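Local coordinates for HemO (Neisseria meningitidis, PDB 1J77), which binds heme and, as a member of the heme oxygenase family, probably cleaves its porphyrin ring by oxidation, at residues K44-Q49 with K86-E91; K126-L131 with H137-L142. All coordinates share one frame; numbering follows the deposited sequence. Where two conformers were deposited one is given.

Contact 1 (K44-Q49 with K86-E91); sequences KFLKLQ and KDLGEE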
loop_
_atom_site.group_PDB
_atom_site.type_symbol
_atom_site.label_atom_id
_atom_site.label_comp_id
_atom_site.label_asym_id
_atom_site.label_seq_id
_atom_site.Cartn_x
_atom_site.Cartn_y
_atom_site.Cartn_z
ATOM N N LYS A 44 -11.263 10.536 -4.134
ATOM C CA LYS A 44 -9.860 10.934 -4.275
ATOM C C LYS A 44 -8.940 9.897 -3.645
ATOM O O LYS A 44 -7.876 9.557 -4.207
ATOM C CB LYS A 44 -9.647 12.286 -3.614
ATOM C CG LYS A 44 -10.827 13.281 -3.846
ATOM C CD LYS A 44 -10.491 14.657 -3.261
ATOM C CE LYS A 44 -11.467 15.721 -3.641
ATOM N NZ LYS A 44 -10.766 17.017 -3.644
ATOM N N PHE A 45 -9.345 9.380 -2.519
ATOM C CA PHE A 45 -8.605 8.364 -1.824
ATOM C C PHE A 45 -8.562 7.097 -2.664
ATOM O O PHE A 45 -7.537 6.456 -2.781
ATOM C CB PHE A 45 -9.215 8.092 -0.458
ATOM C CG PHE A 45 -8.528 7.048 0.300
ATOM C CD1 PHE A 45 -7.249 7.283 0.739
ATOM C CD2 PHE A 45 -9.125 5.815 0.563
ATOM C CE1 PHE A 45 -6.555 6.306 1.391
ATOM C CE2 PHE A 45 -8.427 4.837 1.249
ATOM C CZ PHE A 45 -7.164 5.114 1.689
ATOM N N LEU A 46 -9.714 6.693 -3.190
ATOM C CA LEU A 46 -9.744 5.497 -4.017
ATOM C C LEU A 46 -8.853 5.662 -5.251
ATOM O O LEU A 46 -8.229 4.669 -5.709
ATOM C CB LEU A 46 -11.193 5.208 -4.436
ATOM C CG LEU A 46 -12.147 4.612 -3.395
ATOM C CD1 LEU A 46 -13.491 4.307 -4.049
ATOM C CD2 LEU A 46 -11.679 3.415 -2.677
ATOM N N LYS A 47 -8.820 6.843 -5.852
ATOM C CA LYS A 47 -7.962 7.114 -7.025
ATOM C C LYS A 47 -6.476 6.911 -6.656
ATOM O O LYS A 47 -5.727 6.209 -7.360
ATOM C CB LYS A 47 -8.264 8.481 -7.686
ATOM C CG LYS A 47 -9.582 8.493 -8.373
ATOM C CD LYS A 47 -9.933 9.871 -8.762
ATOM C CE LYS A 47 -11.318 9.887 -9.441
ATOM N NZ LYS A 47 -11.617 11.263 -9.947
ATOM N N LEU A 48 -6.067 7.469 -5.532
ATOM C CA LEU A 48 -4.732 7.315 -5.018
ATOM C C LEU A 48 -4.406 5.822 -4.792
ATOM O O LEU A 48 -3.359 5.341 -5.257
ATOM C CB LEU A 48 -4.571 8.142 -3.742
ATOM C CG LEU A 48 -3.553 7.644 -2.711
ATOM C CD1 LEU A 48 -2.180 7.834 -3.285
ATOM C CD2 LEU A 48 -3.778 8.428 -1.379
ATOM N N GLN A 49 -5.310 5.105 -4.122
ATOM C CA GLN A 49 -5.135 3.689 -3.874
ATOM C C GLN A 49 -5.024 2.936 -5.211
ATOM O O GLN A 49 -4.225 1.997 -5.333
ATOM C CB GLN A 49 -6.304 3.128 -3.029
ATOM C CG GLN A 49 -6.424 3.672 -1.610
ATOM C CD GLN A 49 -5.467 2.996 -0.674
ATOM O OE1 GLN A 49 -5.853 2.110 0.115
ATOM N NE2 GLN A 49 -4.198 3.407 -0.727
ATOM N N LYS A 86 -15.955 1.455 -9.050
ATOM C CA LYS A 86 -17.217 1.142 -9.769
ATOM C C LYS A 86 -18.440 1.362 -8.880
ATOM O O LYS A 86 -19.426 2.007 -9.303
ATOM C CB LYS A 86 -17.188 -0.285 -10.321
ATOM C CG LYS A 86 -18.376 -0.628 -11.221
ATOM C CD LYS A 86 -18.205 -2.002 -11.880
ATOM C CE LYS A 86 -19.336 -2.315 -12.878
ATOM N NZ LYS A 86 -19.248 -3.726 -13.397
ATOM N N ASP A 87 -18.380 0.812 -7.679
ATOM C CA ASP A 87 -19.435 0.953 -6.696
ATOM C C ASP A 87 -19.760 2.421 -6.505
ATOM O O ASP A 87 -20.939 2.799 -6.353
ATOM C CB ASP A 87 -19.031 0.366 -5.347
ATOM C CG ASP A 87 -18.791 -1.104 -5.380
ATOM O OD1 ASP A 87 -19.289 -1.814 -6.323
ATOM O OD2 ASP A 87 -18.123 -1.661 -4.474
ATOM N N LEU A 88 -18.721 3.258 -6.470
ATOM C CA LEU A 88 -18.922 4.689 -6.232
ATOM C C LEU A 88 -19.268 5.464 -7.515
ATOM O O LEU A 88 -19.319 6.687 -7.522
ATOM C CB LEU A 88 -17.716 5.294 -5.507
ATOM C CG LEU A 88 -17.690 5.208 -3.964
ATOM C CD1 LEU A 88 -18.701 6.128 -3.374
ATOM C CD2 LEU A 88 -17.933 3.816 -3.434
ATOM N N GLY A 89 -19.507 4.750 -8.608
ATOM C CA GLY A 89 -19.961 5.389 -9.827
ATOM C C GLY A 89 -18.856 5.920 -10.693
ATOM O O GLY A 89 -19.093 6.734 -11.597
ATOM N N GLU A 90 -17.629 5.455 -10.423
ATOM C CA GLU A 90 -16.455 5.902 -11.153
ATOM C C GLU A 90 -15.894 4.820 -12.060
ATOM O O GLU A 90 -15.917 3.650 -11.694
ATOM C CB GLU A 90 -15.319 6.217 -10.162
ATOM C CG GLU A 90 -15.534 7.417 -9.276
ATOM C CD GLU A 90 -15.436 8.694 -10.032
ATOM O OE1 GLU A 90 -14.500 8.834 -10.849
ATOM O OE2 GLU A 90 -16.328 9.568 -9.794
ATOM N N GLU A 91 -15.303 5.241 -13.170
ATOM C CA GLU A 91 -14.608 4.323 -14.056
ATOM C C GLU A 91 -13.196 4.099 -13.550
ATOM O O GLU A 91 -12.717 4.841 -12.685
ATOM C CB GLU A 91 -14.549 4.897 -15.456
ATOM C CG GLU A 91 -15.908 4.889 -16.119
ATOM C CD GLU A 91 -16.014 5.918 -17.212
ATOM O OE1 GLU A 91 -15.304 6.952 -17.125
ATOM O OE2 GLU A 91 -16.803 5.692 -18.157
HETATM O O HOH W 1 -13.485 11.284 -12.068
#
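Lys47 and Glu90 face each other across the contact, each with CG anti to its own carbonyl carbon (chi1 -70° and -68°). Beyond CG the lysine runs out extended, while the glutamate folds at chi2 (-71°). The two side chains cross at about a right angle. They join helix 39-60 to the end of helix 78-87 in the all-helical heme oxygenase fold. That helix ends in a Schellman motif. Gly89, with positive phi, is its C' residue: Gly89 N bonds to Lys86 O at 2.8 Å, and Glu90 N reaches back to Leu85 O. The chain leaves the helix here, and the CB atoms of Leu88 and Glu90 both point to helix 39-60.

The apolar half of the contact is small and buried. Leu46 CD1 lies 4.3 Å from Leu88 CG, so one methyl branch of Leu46 meets the branch point of Leu88. Leu85 touches both Leu46 and Glu90.

The polar half is partly exposed and looser. The salt bridge is long, with Lys47 NZ 3.9 Å from Glu90 OE1. The methylene before the ammonium comes nearer, Lys47 CE being 3.6 Å from Glu90 OE1. A water closes the gap: it accepts from Lys47 NZ at 2.8 Å and donates to Glu90 OE1 at 2.9 Å.

Contact 2 (K126-L131 with H137-L142); sequences KHAQKL and HGARHL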
loop_
_atom_site.group_PDB
_atom_site.type_symbol
_atom_site.label_atom_id
_atom_site.label_comp_id
_atom_site.label_asym_id
_atom_site.label_seq_id
_atom_site.Cartn_x
_atom_site.Cartn_y
_atom_site.Cartn_z
ATOM N N LYS A 126 -12.378 0.626 9.346
ATOM C CA LYS A 126 -13.347 1.093 10.370
ATOM C C LYS A 126 -13.962 2.431 9.973
ATOM O O LYS A 126 -15.172 2.637 10.084
ATOM C CB LYS A 126 -12.724 1.188 11.753
ATOM C CG LYS A 126 -13.563 1.975 12.755
ATOM C CD LYS A 126 -12.865 2.184 14.051
ATOM C CE LYS A 126 -13.772 3.022 14.959
ATOM N NZ LYS A 126 -13.645 2.736 16.392
ATOM N N HIS A 127 -13.136 3.353 9.477
ATOM C CA HIS A 127 -13.681 4.666 9.152
ATOM C C HIS A 127 -14.492 4.732 7.859
ATOM O O HIS A 127 -15.402 5.551 7.718
ATOM C CB HIS A 127 -12.551 5.714 9.216
ATOM C CG HIS A 127 -12.283 6.144 10.609
ATOM N ND1 HIS A 127 -11.455 5.462 11.471
ATOM C CD2 HIS A 127 -12.867 7.115 11.341
ATOM C CE1 HIS A 127 -11.502 6.035 12.662
ATOM N NE2 HIS A 127 -12.315 7.068 12.591
ATOM N N ALA A 128 -14.174 3.851 6.915
ATOM C CA ALA A 128 -14.950 3.721 5.704
ATOM C C ALA A 128 -16.385 3.235 6.020
ATOM O O ALA A 128 -17.349 3.689 5.391
ATOM C CB ALA A 128 -14.258 2.716 4.745
ATOM N N GLN A 129 -16.485 2.355 7.009
ATOM C CA GLN A 129 -17.778 1.798 7.487
ATOM C C GLN A 129 -18.729 2.851 8.024
ATOM O O GLN A 129 -19.959 2.689 7.939
ATOM C CB GLN A 129 -17.542 0.710 8.545
ATOM C CG GLN A 129 -17.096 -0.603 7.935
ATOM C CD GLN A 129 -16.747 -1.665 8.970
ATOM O OE1 GLN A 129 -15.642 -1.679 9.515
ATOM N NE2 GLN A 129 -17.690 -2.588 9.218
ATOM N N LYS A 130 -18.181 3.940 8.545
ATOM C CA LYS A 130 -19.036 5.024 9.037
ATOM C C LYS A 130 -19.793 5.647 7.866
ATOM O O LYS A 130 -20.880 6.228 8.038
ATOM C CB LYS A 130 -18.224 6.083 9.763
ATOM C CG LYS A 130 -17.459 5.576 10.986
ATOM C CD LYS A 130 -17.096 6.766 11.901
ATOM C CE LYS A 130 -16.147 6.323 13.022
ATOM N NZ LYS A 130 -15.800 7.426 13.985
ATOM N N LEU A 131 -19.202 5.544 6.669
ATOM C CA LEU A 131 -19.819 6.057 5.452
ATOM C C LEU A 131 -20.746 5.038 4.797
ATOM O O LEU A 131 -21.271 5.294 3.720
ATOM C CB LEU A 131 -18.746 6.452 4.443
ATOM C CG LEU A 131 -17.786 7.602 4.785
ATOM C CD1 LEU A 131 -16.767 7.898 3.645
ATOM C CD2 LEU A 131 -18.584 8.855 5.106
ATOM N N HIS A 137 -19.088 -3.337 -0.748
ATOM C CA HIS A 137 -19.464 -2.128 -1.480
ATOM C C HIS A 137 -18.609 -0.955 -1.018
ATOM O O HIS A 137 -18.687 -0.576 0.142
ATOM C CB HIS A 137 -20.936 -1.826 -1.193
ATOM C CG HIS A 137 -21.456 -0.623 -1.903
ATOM N ND1 HIS A 137 -21.726 -0.613 -3.254
ATOM C CD2 HIS A 137 -21.747 0.619 -1.448
ATOM C CE1 HIS A 137 -22.166 0.587 -3.598
ATOM N NE2 HIS A 137 -22.182 1.352 -2.524
ATOM N N GLY A 138 -17.770 -0.421 -1.905
ATOM C CA GLY A 138 -16.932 0.743 -1.584
ATOM C C GLY A 138 -15.659 0.551 -0.786
ATOM O O GLY A 138 -14.728 1.332 -0.962
ATOM N N ALA A 139 -15.581 -0.477 0.047
ATOM C CA ALA A 139 -14.378 -0.724 0.878
ATOM C C ALA A 139 -13.852 -2.177 0.784
ATOM O O ALA A 139 -13.277 -2.736 1.717
ATOM C CB ALA A 139 -14.634 -0.303 2.338
ATOM N N ARG A 140 -14.122 -2.798 -0.354
ATOM C CA ARG A 140 -13.649 -4.162 -0.635
ATOM C C ARG A 140 -12.130 -4.290 -0.462
ATOM O O ARG A 140 -11.630 -5.279 0.115
ATOM C CB ARG A 140 -14.074 -4.488 -2.079
ATOM C CG ARG A 140 -15.612 -4.259 -2.456
ATOM C CD ARG A 140 -15.855 -4.197 -3.966
ATOM N NE ARG A 140 -17.247 -4.051 -4.376
ATOM C CZ ARG A 140 -18.113 -5.051 -4.572
ATOM N NH1 ARG A 140 -17.775 -6.299 -4.373
ATOM N NH2 ARG A 140 -19.337 -4.808 -4.980
ATOM N N HIS A 141 -11.396 -3.288 -0.952
ATOM C CA HIS A 141 -9.918 -3.316 -0.896
ATOM C C HIS A 141 -9.322 -3.190 0.492
ATOM O O HIS A 141 -8.163 -3.582 0.716
ATOM C CB HIS A 141 -9.308 -2.287 -1.847
ATOM C CG HIS A 141 -9.198 -0.910 -1.282
ATOM N ND1 HIS A 141 -10.212 0.015 -1.357
ATOM C CD2 HIS A 141 -8.154 -0.289 -0.687
ATOM C CE1 HIS A 141 -9.796 1.153 -0.812
ATOM N NE2 HIS A 141 -8.558 0.986 -0.387
ATOM N N LEU A 142 -10.154 -2.755 1.446
ATOM C CA LEU A 142 -9.735 -2.564 2.833
ATOM C C LEU A 142 -10.164 -3.673 3.758
ATOM O O LEU A 142 -9.714 -3.750 4.895
ATOM C CB LEU A 142 -10.301 -1.237 3.373
ATOM C CG LEU A 142 -9.825 0.074 2.733
ATOM C CD1 LEU A 142 -10.625 1.325 3.212
ATOM C CD2 LEU A 142 -8.367 0.302 2.961
#
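Ala128 meets Ala139 and Leu142 in a small apolar contact between helix 122-129 and the loop that follows it. All three residues are buried, and every side-chain contact between the two segments is made by carbon. The methyl groups of Ala128 and Ala139 meet tip to tip, with Ala128 CB 3.9 Å from Ala139 CB. The short side chains let the backbones come close, and the CA atoms of Ala128 and Ala139 are 6.6 Å apart. Leu142 adds one methyl branch: its CD1 lies 4.2 Å from Ala128 CB. Its CG stands anti to the carbonyl carbon (chi1 -64°), and chi2 of 171° carries CD1 on toward Ala128. The methyl of Ala128 therefore has two apolar partners in the loop.

Backbone hydrogen bonds shape each segment separately. Leu131 N bonds to Ala128 O at 2.9 Å near the end of the helix. In the loop, Leu142 N bonds to Ala139 O at 3.1 Å. This turn brings Leu142 back to the side of the loop where Ala139 lies. Gly138, just before Ala139, has a positive phi, which favours glycine.

Polar bonds to other parts of the chain hold the loop. Asp84 of helix 78-87 accepts from Arg140 N through OD1 and from His141 ND1 through OD2, and Gly138 O bonds to the hydroxyl of Tyr42.

In this contact the loop lies back against the helix it has just left. Tyr42 of helix 39-60 touches Ala128, Ala139 and Leu142 alike, while Phe125 of helix 122-129 packs on Ala139 and Leu142. Beyond Leu142 the loop leads on to helix 149-162.

How the contacts relate
Contact 1 closes before contact 2 opens along the chain, and their centres lie 12 Å apart. One meeting point is Asp87. Its OD2 probably accepts a hydrogen bond from Gly138 N at 2.9 Å. The same OD2 pairs with Arg140 NE in a salt bridge modelled at 2.5 Å, a doubtfully short length in one of two deposited arginine conformers. Packing adds to this, with Leu46 CD2 3.5 Å from His141 CE1. Gln49 OE1 also bonds to His141 NE2. Loop 137-142 thus meets both helices of contact 1. Neither contact touches the heme: the side chain of Leu142 is about 8 Å from it and that of Leu46 about 12 Å. Leu142 is also about 12 Å, side chain to side chain, from the axial ligand His23.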